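Local coordinates for aldehyde dehydrogenase (Listeria monocytogenes, PDB 3K9D), which probably oxidises aldehyde or oxo groups of its substrates, using NAD or NADP as acceptor, at residues G288-R293 against P300-K305; A29-Q34 against G166-A171; A230-A235 against I268-K273; L115-S118 against S123-I126. All coordinates share one frame; numbering follows the deposited sequence.

In the fold
All four contacts belong to the aldehyde dehydrogenase fold, yet no two of them touch. Contact 4 is the most central, its centre about 9 Å from that of the chain, and it packs helix 121-134 on the end of strand 102-116, within a beta-alpha-beta unit of the mixed sheet. Contact 1 comes nearest to it, with closest atoms about 6 Å apart. Contact 2 lies about 22 Å from contact 4, centre to centre, and contact 4 falls in the sequence between its two segments. Contact 3 packs helices beside the other, parallel sheet, with its centre about 51 Å from that of contact 2, across the chain's centre. In relatives, the loop following the strand of contact 4 borders the cofactor site.

Contact 1. Residues G288-R293 against P300-K305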
loop_
_atom_site.group_PDB
_atom_site.type_symbol
_atom_site.label_atom_id
_atom_site.label_comp_id
_atom_site.label_asym_id
_atom_site.label_seq_id
_atom_site.Cartn_x
_atom_site.Cartn_y
_atom_site.Cartn_z
ATOM N N GLY A 288 -11.042 -11.032 -35.382
ATOM C CA GLY A 288 -11.053 -9.713 -34.741
ATOM C C GLY A 288 -12.450 -9.151 -34.495
ATOM O O GLY A 288 -12.729 -8.595 -33.425
ATOM N N LYS A 289 -13.326 -9.297 -35.489
ATOM C CA LYS A 289 -14.744 -8.925 -35.356
ATOM C C LYS A 289 -15.447 -9.732 -34.258
ATOM O O LYS A 289 -16.222 -9.179 -33.474
ATOM C CB LYS A 289 -15.472 -9.087 -36.697
ATOM C CG LYS A 289 -15.057 -8.068 -37.761
ATOM C CD LYS A 289 -15.812 -8.281 -39.066
ATOM C CE LYS A 289 -15.398 -7.263 -40.106
ATOM N NZ LYS A 289 -15.833 -7.652 -41.482
ATOM N N PHE A 290 -15.146 -11.027 -34.175
ATOM C CA PHE A 290 -15.709 -11.888 -33.117
ATOM C C PHE A 290 -15.202 -11.583 -31.689
ATOM O O PHE A 290 -15.990 -11.559 -30.732
ATOM C CB PHE A 290 -15.492 -13.369 -33.449
ATOM C CG PHE A 290 -16.071 -14.298 -32.427
ATOM C CD1 PHE A 290 -17.445 -14.546 -32.396
ATOM C CD2 PHE A 290 -15.255 -14.905 -31.477
ATOM C CE1 PHE A 290 -18.004 -15.393 -31.427
ATOM C CE2 PHE A 290 -15.796 -15.758 -30.516
ATOM C CZ PHE A 290 -17.177 -15.993 -30.485
ATOM N N ILE A 291 -13.889 -11.382 -31.562
ATOM C CA ILE A 291 -13.220 -11.076 -30.296
ATOM C C ILE A 291 -13.681 -9.740 -29.666
ATOM O O ILE A 291 -13.928 -9.668 -28.447
ATOM C CB ILE A 291 -11.669 -11.037 -30.481
ATOM C CG1 ILE A 291 -11.064 -12.433 -30.627
ATOM C CG2 ILE A 291 -10.988 -10.383 -29.302
ATOM C CD1 ILE A 291 -9.549 -12.380 -30.897
ATOM N N LEU A 292 -13.792 -8.692 -30.486
ATOM C CA LEU A 292 -14.154 -7.368 -29.982
ATOM C C LEU A 292 -15.665 -7.126 -30.032
ATOM O O LEU A 292 -16.258 -7.097 -31.113
ATOM C CB LEU A 292 -13.399 -6.263 -30.726
ATOM C CG LEU A 292 -13.655 -4.819 -30.254
ATOM C CD1 LEU A 292 -13.095 -4.565 -28.857
ATOM C CD2 LEU A 292 -13.123 -3.794 -31.240
ATOM N N ARG A 293 -16.261 -6.968 -28.848
ATOM C CA ARG A 293 -17.684 -6.676 -28.665
ATOM C C ARG A 293 -17.995 -5.208 -29.016
ATOM O O ARG A 293 -17.093 -4.358 -28.958
ATOM C CB ARG A 293 -18.101 -7.006 -27.213
ATOM C CG ARG A 293 -18.985 -8.247 -27.086
ATOM C CD ARG A 293 -18.532 -9.199 -25.989
ATOM N NE ARG A 293 -19.308 -9.116 -24.751
ATOM C CZ ARG A 293 -18.779 -8.885 -23.551
ATOM N NH1 ARG A 293 -19.543 -8.836 -22.474
ATOM N NH2 ARG A 293 -17.474 -8.713 -23.420
ATOM N N PRO A 300 -15.959 -12.715 -23.724
ATOM C CA PRO A 300 -15.622 -13.750 -22.738
ATOM C C PRO A 300 -15.708 -15.188 -23.277
ATOM O O PRO A 300 -15.142 -16.087 -22.673
ATOM C CB PRO A 300 -16.665 -13.536 -21.638
ATOM C CG PRO A 300 -17.816 -12.909 -22.325
ATOM C CD PRO A 300 -17.197 -12.005 -23.351
ATOM N N ALA A 301 -16.384 -15.377 -24.416
ATOM C CA ALA A 301 -16.591 -16.697 -25.031
ATOM C C ALA A 301 -15.292 -17.416 -25.432
ATOM O O ALA A 301 -15.279 -18.629 -25.611
ATOM C CB ALA A 301 -17.516 -16.569 -26.231
ATOM N N ILE A 302 -14.209 -16.657 -25.555
ATOM C CA ILE A 302 -12.910 -17.183 -25.971
ATOM C C ILE A 302 -12.035 -17.631 -24.796
ATOM O O ILE A 302 -11.071 -18.378 -24.996
ATOM C CB ILE A 302 -12.123 -16.148 -26.837
ATOM C CG1 ILE A 302 -11.725 -14.911 -26.005
ATOM C CG2 ILE A 302 -12.920 -15.773 -28.090
ATOM C CD1 ILE A 302 -10.613 -14.051 -26.605
ATOM N N VAL A 303 -12.387 -17.189 -23.583
ATOM C CA VAL A 303 -11.516 -17.296 -22.405
ATOM C C VAL A 303 -11.288 -18.739 -21.969
ATOM O O VAL A 303 -12.243 -19.467 -21.690
ATOM C CB VAL A 303 -12.043 -16.433 -21.218
ATOM C CG1 VAL A 303 -11.246 -16.700 -19.941
ATOM C CG2 VAL A 303 -11.991 -14.937 -21.578
ATOM N N GLY A 304 -10.014 -19.140 -21.948
ATOM C CA GLY A 304 -9.609 -20.483 -21.541
ATOM C C GLY A 304 -10.073 -21.616 -22.441
ATOM O O GLY A 304 -10.154 -22.773 -21.994
ATOM N N LYS A 305 -10.358 -21.294 -23.706
ATOM C CA LYS A 305 -10.885 -22.295 -24.639
ATOM C C LYS A 305 -9.826 -22.742 -25.629
ATOM O O LYS A 305 -8.874 -22.018 -25.907
ATOM C CB LYS A 305 -12.133 -21.785 -25.366
ATOM C CG LYS A 305 -13.314 -21.392 -24.464
ATOM C CD LYS A 305 -13.804 -22.547 -23.587
ATOM C CE LYS A 305 -15.295 -22.419 -23.286
ATOM N NZ LYS A 305 -15.864 -23.634 -22.636
#
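Pro300 meets Arg293 where the C-terminal end of helix 281-291 packs against the single 3-10 turn 300-302, a local return of the chain within the aldehyde dehydrogenase fold. Its CD lies over one face of the guanidinium, displaced toward the rim, and stands 3.3 Å from Arg293 NH2. The two side chains cross at about a right angle, an approach made possible by the bends in the arginine chain at chi2 (133°) and chi3 (101°). Ala301 follows with a looser apolar touch, its CB 4.3 Å from Phe290 CZ. Just before these two residues, Asn299 ties the segments together: its ND2 donates to Phe290 O while its OD1 accepts from Ala301 N. Ile302 has two separate branches at work. CG2 comes to the edge of the Phe290 ring, near the ring plane and 3.8 Å from CE2 of Phe290, whereas CD1 reaches Ile291 CG1 at 4.4 Å. A chi1 of 67° turns CG2 to Phe290 and the CG1-CD1 arm to Ile291. From Ile302 the chain passes into a type II beta turn ending at Lys305, closed by Lys305 N donating to Ile302 O at 3.3 Å.

Contact 2. Residues A29-Q34 against G166-A171; sequences AAMSQQ and GCPKGA
Met31 reaches Gly166 and Pro168 through a single atom, the terminal methyl CE. That methyl lies 3.5 Å from Gly166 O and 3.8 Å from Pro168 CD, the second being an apolar contact in which CE meets the ring atom end-on. The methionine conformation accounts for the reach. Its CG is anti to the carbonyl carbon and beside the backbone N (chi1 -54°), and from there the chain runs out extended, with chi2 at -173°, carrying CE over to the second segment, although the nearest alpha carbons, those of Met31 and Cys167, are 9.5 Å apart. The receiving side owes its shape to the backbone. Gly166 ends a helix in a Schellman motif with positive phi (121°), and its carbonyl oxygen is the one that the methyl approaches. From Pro168 to Ala171 the chain then makes a type II turn, whose closing bond from Ala171 N to Pro168 O is long, 3.4 Å, and weak. On the other side, Ser32 occupies the N-cap position of helix 33-49 and its OG makes a weak bond with Gln35 N. The surroundings place this small contact at a junction of three helices and a strand: Pro168 also packs on Ala24, Glu27 and Leu28 of helix 6-28, Met31 and Cys167 both touch Ile39 of helix 33-49, Cys167 rests on Ala162 of helix 148-164, and the backbone of Ala171 bonds to that of Ile139 in strand 138-143.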
loop_
_atom_site.group_PDB
_atom_site.type_symbol
_atom_site.label_atom_id
_atom_site.label_comp_id
_atom_site.label_asym_id
_atom_site.label_seq_id
_atom_site.Cartn_x
_atom_site.Cartn_y
_atom_site.Cartn_z
ATOM N N ALA A 29 -3.648 -14.307 16.369
ATOM C CA ALA A 29 -2.735 -13.252 16.832
ATOM C C ALA A 29 -1.988 -13.584 18.140
ATOM O O ALA A 29 -0.943 -13.003 18.419
ATOM C CB ALA A 29 -3.492 -11.925 16.975
ATOM N N ALA A 30 -2.521 -14.511 18.932
ATOM C CA ALA A 30 -1.853 -14.971 20.150
ATOM C C ALA A 30 -0.862 -16.125 19.908
ATOM O O ALA A 30 -0.009 -16.411 20.758
ATOM C CB ALA A 30 -2.889 -15.373 21.193
ATOM N N MET A 31 -0.980 -16.787 18.759
ATOM C CA MET A 31 -0.153 -17.961 18.445
ATOM C C MET A 31 1.284 -17.593 18.085
ATOM O O MET A 31 1.533 -16.538 17.493
ATOM C CB MET A 31 -0.758 -18.764 17.289
ATOM C CG MET A 31 -2.198 -19.186 17.462
ATOM S SD MET A 31 -2.730 -20.307 16.127
ATOM C CE MET A 31 -4.259 -20.850 16.846
ATOM N N SER A 32 2.219 -18.486 18.405
ATOM C CA SER A 32 3.624 -18.291 18.059
ATOM C C SER A 32 3.876 -18.569 16.575
ATOM O O SER A 32 2.967 -19.003 15.860
ATOM C CB SER A 32 4.522 -19.171 18.929
ATOM O OG SER A 32 4.647 -20.467 18.371
ATOM N N GLN A 33 5.106 -18.313 16.114
ATOM C CA GLN A 33 5.491 -18.593 14.717
ATOM C C GLN A 33 5.381 -20.087 14.418
ATOM O O GLN A 33 4.925 -20.480 13.347
ATOM C CB GLN A 33 6.911 -18.103 14.409
ATOM C CG GLN A 33 7.337 -18.276 12.932
ATOM C CD GLN A 33 6.711 -17.247 12.010
ATOM O OE1 GLN A 33 7.009 -16.052 12.105
ATOM N NE2 GLN A 33 5.838 -17.699 11.106
ATOM N N GLN A 34 5.809 -20.897 15.383
ATOM C CA GLN A 34 5.720 -22.356 15.323
ATOM C C GLN A 34 4.283 -22.852 15.127
ATOM O O GLN A 34 4.016 -23.594 14.181
ATOM C CB GLN A 34 6.356 -22.977 16.568
ATOM C CG GLN A 34 7.902 -22.901 16.608
ATOM C CD GLN A 34 8.473 -21.563 17.130
ATOM O OE1 GLN A 34 7.747 -20.577 17.329
ATOM N NE2 GLN A 34 9.789 -21.540 17.354
ATOM N N GLY A 166 -4.876 -26.875 14.439
ATOM C CA GLY A 166 -4.986 -25.908 15.536
ATOM C C GLY A 166 -5.669 -24.581 15.238
ATOM O O GLY A 166 -5.969 -23.814 16.159
ATOM N N CYS A 167 -5.904 -24.298 13.959
ATOM C CA CYS A 167 -6.526 -23.054 13.531
ATOM C C CYS A 167 -7.957 -22.872 14.056
ATOM O O CYS A 167 -8.751 -23.814 14.040
ATOM C CB CYS A 167 -6.510 -22.971 12.004
ATOM S SG CYS A 167 -7.009 -21.405 11.306
ATOM N N PRO A 168 -8.286 -21.655 14.535
ATOM C CA PRO A 168 -9.649 -21.336 14.961
ATOM C C PRO A 168 -10.638 -21.448 13.807
ATOM O O PRO A 168 -10.306 -21.075 12.684
ATOM C CB PRO A 168 -9.548 -19.863 15.374
ATOM C CG PRO A 168 -8.114 -19.619 15.597
ATOM C CD PRO A 168 -7.375 -20.506 14.701
ATOM N N LYS A 169 -11.829 -21.966 14.098
ATOM C CA LYS A 169 -12.958 -21.997 13.162
ATOM C C LYS A 169 -13.305 -20.582 12.716
ATOM O O LYS A 169 -13.239 -19.642 13.514
ATOM C CB LYS A 169 -14.188 -22.565 13.866
ATOM C CG LYS A 169 -14.885 -23.707 13.169
ATOM C CD LYS A 169 -14.397 -25.032 13.722
ATOM C CE LYS A 169 -15.144 -25.458 14.982
ATOM N NZ LYS A 169 -16.426 -26.147 14.662
ATOM N N GLY A 170 -13.673 -20.429 11.453
ATOM C CA GLY A 170 -14.064 -19.119 10.924
ATOM C C GLY A 170 -12.930 -18.249 10.414
ATOM O O GLY A 170 -13.177 -17.183 9.817
ATOM N N ALA A 171 -11.691 -18.701 10.631
ATOM C CA ALA A 171 -10.500 -18.012 10.122
ATOM C C ALA A 171 -10.361 -18.121 8.621
ATOM O O ALA A 171 -9.737 -17.272 7.997
ATOM C CB ALA A 171 -9.251 -18.540 10.789
#

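Contact 3. Residues A230-A235 against I268-K273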
loop_
_atom_site.group_PDB
_atom_site.type_symbol
_atom_site.label_atom_id
_atom_site.label_comp_id
_atom_site.label_asym_id
_atom_site.label_seq_id
_atom_site.Cartn_x
_atom_site.Cartn_y
_atom_site.Cartn_z
ATOM N N ALA A 230 18.520 -13.946 -29.937
ATOM C CA ALA A 230 17.860 -15.036 -29.211
ATOM C C ALA A 230 18.004 -16.402 -29.855
ATOM O O ALA A 230 18.203 -16.512 -31.046
ATOM C CB ALA A 230 16.380 -14.737 -28.981
ATOM N N ASN A 231 17.887 -17.428 -29.024
ATOM C CA ASN A 231 17.733 -18.805 -29.452
ATOM C C ASN A 231 16.251 -18.995 -29.843
ATOM O O ASN A 231 15.396 -19.099 -28.974
ATOM C CB ASN A 231 18.114 -19.697 -28.270
ATOM C CG ASN A 231 18.102 -21.166 -28.603
ATOM O OD1 ASN A 231 17.103 -21.709 -29.061
ATOM N ND2 ASN A 231 19.214 -21.834 -28.325
ATOM N N ILE A 232 15.972 -19.026 -31.144
ATOM C CA ILE A 232 14.594 -19.082 -31.663
ATOM C C ILE A 232 13.847 -20.356 -31.241
ATOM O O ILE A 232 12.744 -20.267 -30.707
ATOM C CB ILE A 232 14.503 -18.904 -33.230
ATOM C CG1 ILE A 232 15.357 -17.735 -33.730
ATOM C CG2 ILE A 232 13.051 -18.756 -33.685
ATOM C CD1 ILE A 232 14.915 -16.398 -33.228
ATOM N N PRO A 233 14.440 -21.562 -31.495
ATOM C CA PRO A 233 13.666 -22.735 -31.070
ATOM C C PRO A 233 13.245 -22.722 -29.588
ATOM O O PRO A 233 12.123 -23.109 -29.270
ATOM C CB PRO A 233 14.629 -23.911 -31.349
ATOM C CG PRO A 233 15.444 -23.433 -32.509
ATOM C CD PRO A 233 15.697 -21.979 -32.159
ATOM N N ARG A 234 14.122 -22.269 -28.695
ATOM C CA ARG A 234 13.752 -22.146 -27.280
ATOM C C ARG A 234 12.798 -20.971 -27.003
ATOM O O ARG A 234 11.904 -21.108 -26.178
ATOM C CB ARG A 234 14.989 -22.040 -26.378
ATOM C CG ARG A 234 14.671 -22.243 -24.891
ATOM C CD ARG A 234 15.946 -22.385 -24.087
ATOM N NE ARG A 234 16.803 -21.225 -24.308
ATOM C CZ ARG A 234 16.979 -20.239 -23.438
ATOM N NH1 ARG A 234 16.383 -20.274 -22.248
ATOM N NH2 ARG A 234 17.778 -19.228 -23.757
ATOM N N ALA A 235 12.984 -19.834 -27.687
ATOM C CA ALA A 235 12.069 -18.694 -27.524
ATOM C C ALA A 235 10.658 -19.083 -27.941
ATOM O O ALA A 235 9.707 -18.780 -27.232
ATOM C CB ALA A 235 12.540 -17.457 -28.304
ATOM N N ILE A 268 8.881 -16.989 -37.872
ATOM C CA ILE A 268 7.631 -17.534 -38.421
ATOM C C ILE A 268 7.792 -19.028 -38.740
ATOM O O ILE A 268 6.980 -19.833 -38.289
ATOM C CB ILE A 268 7.116 -16.709 -39.637
ATOM C CG1 ILE A 268 6.747 -15.292 -39.163
ATOM C CG2 ILE A 268 5.931 -17.409 -40.323
ATOM C CD1 ILE A 268 6.002 -14.455 -40.143
ATOM N N ALA A 269 8.878 -19.390 -39.433
ATOM C CA ALA A 269 9.181 -20.799 -39.746
ATOM C C ALA A 269 9.248 -21.717 -38.512
ATOM O O ALA A 269 8.708 -22.824 -38.519
ATOM C CB ALA A 269 10.458 -20.901 -40.579
ATOM N N GLU A 270 9.886 -21.238 -37.449
ATOM C CA GLU A 270 9.972 -21.985 -36.205
ATOM C C GLU A 270 8.635 -22.090 -35.480
ATOM O O GLU A 270 8.292 -23.174 -34.971
ATOM C CB GLU A 270 11.052 -21.396 -35.299
ATOM C CG GLU A 270 11.449 -22.247 -34.087
ATOM C CD GLU A 270 11.973 -23.634 -34.428
ATOM O OE1 GLU A 270 12.516 -23.831 -35.531
ATOM O OE2 GLU A 270 11.813 -24.544 -33.582
ATOM N N PHE A 271 7.889 -20.977 -35.425
ATOM C CA PHE A 271 6.550 -20.983 -34.830
ATOM C C PHE A 271 5.709 -22.049 -35.538
ATOM O O PHE A 271 5.063 -22.866 -34.884
ATOM C CB PHE A 271 5.885 -19.584 -34.859
ATOM C CG PHE A 271 5.985 -18.823 -33.539
ATOM C CD1 PHE A 271 5.341 -19.297 -32.391
ATOM C CD2 PHE A 271 6.721 -17.647 -33.449
ATOM C CE1 PHE A 271 5.432 -18.609 -31.162
ATOM C CE2 PHE A 271 6.814 -16.940 -32.237
ATOM C CZ PHE A 271 6.158 -17.428 -31.088
ATOM N N ARG A 272 5.776 -22.061 -36.870
ATOM C CA ARG A 272 5.130 -23.113 -37.690
ATOM C C ARG A 272 5.539 -24.554 -37.396
ATOM O O ARG A 272 4.676 -25.421 -37.224
ATOM C CB ARG A 272 5.301 -22.824 -39.174
ATOM C CG ARG A 272 4.266 -21.881 -39.680
ATOM C CD ARG A 272 4.526 -21.436 -41.107
ATOM N NE ARG A 272 3.423 -20.591 -41.537
ATOM C CZ ARG A 272 3.503 -19.620 -42.442
ATOM N NH1 ARG A 272 4.647 -19.343 -43.044
ATOM N NH2 ARG A 272 2.419 -18.926 -42.744
ATOM N N LYS A 273 6.848 -24.799 -37.347
ATOM C CA LYS A 273 7.430 -26.101 -36.976
ATOM C C LYS A 273 6.909 -26.642 -35.635
ATOM O O LYS A 273 6.650 -27.848 -35.482
ATOM C CB LYS A 273 8.966 -25.980 -36.921
ATOM C CG LYS A 273 9.709 -27.308 -37.049
ATOM C CD LYS A 273 11.137 -27.222 -36.581
ATOM C CE LYS A 273 11.654 -28.642 -36.354
ATOM N NZ LYS A 273 12.913 -28.743 -35.570
#
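Ile232 and Pro233 pack against one long side chain, that of Glu270, where the first turn of helix 232-243 meets the last turns of helix 261-273. Both helices flank the parallel sheet containing strand 223-226, which Ile232 and Phe271 touch through Ile226. The apolar part sets a methyl of Ile232 and the proline against the CB and CG methylenes of Glu270. Ile232 CG2 lies 3.7 Å from Glu270 CB, but this isoleucine is modelled in two conformers, which makes that closeness less certain. Pro233 lies across the glutamate farther out; its CA is 3.8 Å from Glu270 CG. Because the glutamate starts with CG anti to its backbone nitrogen (chi1 -168°) and then bends at chi2 (59°), its carboxylate is folded back beside the proline ring, and OE2 stands 3.6 Å from Pro233 CB. Deeper in, Phe271 packs on Val236 and Ile239 of helix 232-243.

The polar bonds lie around this packing. Gln274 NE2 hydrogen-bonds both Glu270 OE2 and Pro233 O, and thereby bridges the two helices. Asn231 is the N-cap: its OD1 accepts from Arg234 N at 3.1 Å, with the N-H pointing nearly straight at the oxygen (163°). Across the two segments themselves there is neither hydrogen bond nor ion pair; the stem of Glu270 packs, and OE2 lies beside the proline while bonded to Gln274 NE2, consistent with a charged carboxylate that a neutral amide would stabilise modestly.

Contact 4. Residues L115-S118 against S123-I126; sequences LIPS and STVI
Ile116 points into helix 121-134 and meets Thr124 and Val125 at once. Its CD1 comes within 3.7 Å of Thr124 CG2, methyl against methyl, as the two side chains run antiparallel alongside each other. One bond nearer the backbone, CG1 is 3.8 Å from Val125 CG2, and that valine methyl is also 3.9 Å from Ile116 CD1, with the isoleucine and valine nearly perpendicular. The valine methyl thus sits against the bent end of the isoleucine, whose chi2 of -58° directs CD1 toward Thr124 CG2. Strand 102-116, helix 121-134 and strand 138-143 form a beta-alpha-beta unit, and this contact packs the end of its first strand on the early turns of its helix. Phe141 of strand 138-143 and Ile151 of helix 148-164 touch both Ile116 and Val125, extending the same apolar layer. Pro117, the next residue, adds its ring atom CD at 4.3 Å from Thr124 CG2. Thr124 presents that methyl because CG2 is anti to its own backbone N, while its hydroxyl OG1, on another branch, is hydrogen-bonded to Asn120 O one turn earlier.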
loop_
_atom_site.group_PDB
_atom_site.type_symbol
_atom_site.label_atom_id
_atom_site.label_comp_id
_atom_site.label_asym_id
_atom_site.label_seq_id
_atom_site.Cartn_x
_atom_site.Cartn_y
_atom_site.Cartn_z
ATOM N N LEU A 115 -10.625 -11.650 -3.279
ATOM C CA LEU A 115 -11.459 -11.766 -4.470
ATOM C C LEU A 115 -10.850 -12.838 -5.362
ATOM O O LEU A 115 -9.680 -12.728 -5.739
ATOM C CB LEU A 115 -11.550 -10.426 -5.225
ATOM C CG LEU A 115 -11.943 -9.166 -4.418
ATOM C CD1 LEU A 115 -12.231 -7.977 -5.317
ATOM C CD2 LEU A 115 -13.126 -9.417 -3.536
ATOM N N ILE A 116 -11.647 -13.856 -5.692
ATOM C CA ILE A 116 -11.187 -15.019 -6.494
ATOM C C ILE A 116 -11.796 -15.045 -7.905
ATOM O O ILE A 116 -13.012 -15.167 -8.043
ATOM C CB ILE A 116 -11.560 -16.360 -5.798
ATOM C CG1 ILE A 116 -11.052 -16.390 -4.357
ATOM C CG2 ILE A 116 -11.044 -17.558 -6.602
ATOM C CD1 ILE A 116 -9.558 -16.203 -4.239
ATOM N N PRO A 117 -10.951 -14.977 -8.952
ATOM C CA PRO A 117 -11.465 -15.014 -10.320
ATOM C C PRO A 117 -11.792 -16.457 -10.758
ATOM O O PRO A 117 -11.242 -17.415 -10.202
ATOM C CB PRO A 117 -10.298 -14.455 -11.136
ATOM C CG PRO A 117 -9.074 -14.943 -10.390
ATOM C CD PRO A 117 -9.474 -14.904 -8.920
ATOM N N SER A 118 -12.670 -16.608 -11.746
ATOM C CA SER A 118 -13.028 -17.941 -12.270
ATOM C C SER A 118 -11.922 -18.562 -13.133
ATOM O O SER A 118 -11.974 -19.753 -13.440
ATOM C CB SER A 118 -14.337 -17.896 -13.067
ATOM O OG SER A 118 -14.233 -17.013 -14.186
ATOM N N SER A 123 -6.455 -22.652 -7.287
ATOM C CA SER A 123 -5.053 -22.287 -7.061
ATOM C C SER A 123 -4.910 -20.932 -6.336
ATOM O O SER A 123 -4.036 -20.755 -5.482
ATOM C CB SER A 123 -4.262 -22.284 -8.380
ATOM O OG SER A 123 -4.878 -21.473 -9.374
ATOM N N THR A 124 -5.782 -19.990 -6.662
ATOM C CA THR A 124 -5.745 -18.671 -6.011
ATOM C C THR A 124 -6.175 -18.756 -4.533
ATOM O O THR A 124 -5.539 -18.140 -3.664
ATOM C CB THR A 124 -6.563 -17.594 -6.793
ATOM O OG1 THR A 124 -6.111 -17.531 -8.156
ATOM C CG2 THR A 124 -6.392 -16.219 -6.177
ATOM N N VAL A 125 -7.229 -19.525 -4.254
ATOM C CA VAL A 125 -7.671 -19.759 -2.872
ATOM C C VAL A 125 -6.559 -20.359 -2.017
ATOM O O VAL A 125 -6.262 -19.850 -0.935
ATOM C CB VAL A 125 -8.938 -20.646 -2.791
ATOM C CG1 VAL A 125 -9.216 -21.089 -1.338
ATOM C CG2 VAL A 125 -10.141 -19.912 -3.337
ATOM N N ILE A 126 -5.931 -21.419 -2.514
ATOM C CA ILE A 126 -4.880 -22.123 -1.762
ATOM C C ILE A 126 -3.775 -21.146 -1.403
ATOM O O ILE A 126 -3.388 -21.050 -0.248
ATOM C CB ILE A 126 -4.323 -23.352 -2.545
ATOM C CG1 ILE A 126 -5.347 -24.482 -2.539
ATOM C CG2 ILE A 126 -3.014 -23.852 -1.933
ATOM C CD1 ILE A 126 -5.150 -25.550 -3.654
#